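Local coordinates for protein twin-arginine translocation pathway signal (Rhodoferax ferrireducens, PDB 5IM2) that probably captures small carboxylates such as benzoate as the extracellular solute-binding component of a TRAP transporter, at residues A[63-66]-A[67-71]. Numbering follows the deposited sequence.
Sequences VWQN and MHKVW
With CG of Trp64 swung anti to the backbone N (chi1 -176°), the indole leaves the helix surface on the side of the next turn, where it meets His68 and Lys69, whose own CG atoms sit beside their backbone nitrogens. Lys69 lays CG over one face of the five-membered ring, 4.0 Å from its centroid, and CD follows at 3.6 Å from Trp64 NE1. On the benzene side, Trp64 CE3 meets the edge of the imidazole, 3.6 Å from His68 ND1, with the two planes at 79°. One face of His68 is taken by Val63 CG1, a CH-pi contact 3.5 Å from the ring centroid. Helix 62-78, the helix of the beta-alpha-beta unit between strands 49-55 and 83-88, widens here into a pi-type turn: His68 N and Lys69 N each reach back five residues, to Val63 O and Trp64 O (the latter 2.8 Å, nearly straight), and Met67 N also donates to Val63 O, from above the carbonyl plane. Phe53 and Trp113 pack edge-to-face with His68, while Val63 lies close to the bound benzoate. Were Trp64 cut back to alanine, the Lys69 methylenes would probably lose their aromatic bed and a gap would open beside the His68 edge. One water accepts from Trp64 NE1 and weakly from Lys69 NZ; a second joins Lys69 NZ (2.9 Å) to Gln65 NE2, which also donates to Pro59 O.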
loop_
_atom_site.group_PDB
_atom_site.type_symbol
_atom_site.label_atom_id
_atom_site.label_comp_id
_atom_site.label_asym_id
_atom_site.label_seq_id
_atom_site.Cartn_x
_atom_site.Cartn_y
_atom_site.Cartn_z
ATOM N N VAL A 63 5.690 6.274 -7.883
ATOM C CA VAL A 63 4.524 5.519 -8.351
ATOM C C VAL A 63 4.017 6.044 -9.687
ATOM O O VAL A 63 3.803 5.274 -10.633
ATOM C CB VAL A 63 3.399 5.530 -7.310
ATOM C CG1 VAL A 63 2.159 4.932 -7.926
ATOM C CG2 VAL A 63 3.806 4.741 -6.089
ATOM N N TRP A 64 3.722 7.346 -9.774
ATOM C CA TRP A 64 3.163 7.847 -11.024
ATOM C C TRP A 64 4.114 7.593 -12.182
ATOM O O TRP A 64 3.704 7.093 -13.236
ATOM C CB TRP A 64 2.846 9.331 -10.907
ATOM C CG TRP A 64 2.165 9.939 -12.117
ATOM C CD1 TRP A 64 2.725 10.781 -13.022
ATOM C CD2 TRP A 64 0.779 9.824 -12.487
ATOM N NE1 TRP A 64 1.800 11.160 -13.952
ATOM C CE2 TRP A 64 0.595 10.591 -13.643
ATOM C CE3 TRP A 64 -0.314 9.130 -11.957
ATOM C CZ2 TRP A 64 -0.638 10.696 -14.287
ATOM C CZ3 TRP A 64 -1.536 9.240 -12.596
ATOM C CH2 TRP A 64 -1.691 10.012 -13.741
ATOM N N GLN A 65 5.396 7.942 -12.002
ATOM C CA GLN A 65 6.351 7.921 -13.105
ATOM C C GLN A 65 6.709 6.500 -13.516
ATOM O O GLN A 65 6.837 6.205 -14.715
ATOM C CB GLN A 65 7.623 8.688 -12.719
ATOM C CG GLN A 65 7.457 10.166 -12.489
ATOM C CD GLN A 65 7.220 10.930 -13.753
ATOM O OE1 GLN A 65 7.711 10.552 -14.816
ATOM N NE2 GLN A 65 6.453 12.022 -13.656
ATOM N N ASN A 66 6.895 5.602 -12.547
ATOM C CA ASN A 66 7.463 4.291 -12.838
ATOM C C ASN A 66 6.485 3.145 -12.727
ATOM O O ASN A 66 6.840 2.018 -13.112
ATOM C CB ASN A 66 8.635 4.008 -11.892
ATOM C CG ASN A 66 9.749 4.994 -12.061
ATOM O OD1 ASN A 66 10.116 5.352 -13.194
ATOM N ND2 ASN A 66 10.288 5.468 -10.950
ATOM N N MET A 67 5.274 3.391 -12.228
ATOM C CA MET A 67 4.235 2.369 -12.196
ATOM C C MET A 67 3.035 2.765 -13.034
ATOM O O MET A 67 2.736 2.092 -14.028
ATOM C CB MET A 67 3.817 2.092 -10.740
ATOM C CG MET A 67 4.971 1.531 -9.948
ATOM S SD MET A 67 4.795 1.646 -8.157
ATOM C CE MET A 67 3.252 0.797 -7.937
ATOM N N HIS A 68 2.376 3.879 -12.703
ATOM C CA HIS A 68 1.153 4.267 -13.400
ATOM C C HIS A 68 1.395 4.615 -14.867
ATOM O O HIS A 68 0.735 4.062 -15.750
ATOM C CB HIS A 68 0.505 5.423 -12.668
ATOM C CG HIS A 68 -0.010 5.007 -11.335
ATOM N ND1 HIS A 68 -0.622 5.875 -10.453
ATOM C CD2 HIS A 68 -0.018 3.788 -10.748
ATOM C CE1 HIS A 68 -0.962 5.206 -9.365
ATOM N NE2 HIS A 68 -0.622 3.939 -9.524
ATOM N N LYS A 69 2.315 5.547 -15.151
ATOM C CA LYS A 69 2.588 5.915 -16.541
ATOM C C LYS A 69 3.118 4.736 -17.333
ATOM O O LYS A 69 2.803 4.577 -18.520
ATOM C CB LYS A 69 3.583 7.072 -16.612
ATOM C CG LYS A 69 2.946 8.426 -16.257
ATOM C CD LYS A 69 3.935 9.559 -16.353
ATOM C CE LYS A 69 4.325 9.851 -17.767
ATOM N NZ LYS A 69 5.053 11.148 -17.825
ATOM N N VAL A 70 3.935 3.913 -16.701
ATOM C CA VAL A 70 4.492 2.757 -17.383
ATOM C C VAL A 70 3.396 1.761 -17.742
ATOM O O VAL A 70 3.373 1.215 -18.852
ATOM C CB VAL A 70 5.587 2.131 -16.507
ATOM C CG1 VAL A 70 6.065 0.826 -17.083
ATOM C CG2 VAL A 70 6.746 3.108 -16.371
ATOM N N TRP A 71 2.475 1.507 -16.815
ATOM C CA TRP A 71 1.418 0.541 -17.087
ATOM C C TRP A 71 0.504 1.036 -18.194
ATOM O O TRP A 71 0.178 0.289 -19.120
ATOM C CB TRP A 71 0.629 0.263 -15.801
ATOM C CG TRP A 71 -0.489 -0.783 -15.949
ATOM C CD1 TRP A 71 -0.367 -2.136 -15.787
ATOM C CD2 TRP A 71 -1.863 -0.549 -16.286
ATOM N NE1 TRP A 71 -1.582 -2.746 -15.986
ATOM C CE2 TRP A 71 -2.510 -1.793 -16.301
ATOM C CE3 TRP A 71 -2.611 0.596 -16.569
ATOM C CZ2 TRP A 71 -3.862 -1.927 -16.609
ATOM C CZ3 TRP A 71 -3.955 0.458 -16.865
ATOM C CH2 TRP A 71 -4.560 -0.783 -16.876
HETATM O O HOH W 1 2.855 13.158 -16.210
HETATM O O HOH W 2 5.586 13.453 -16.098
#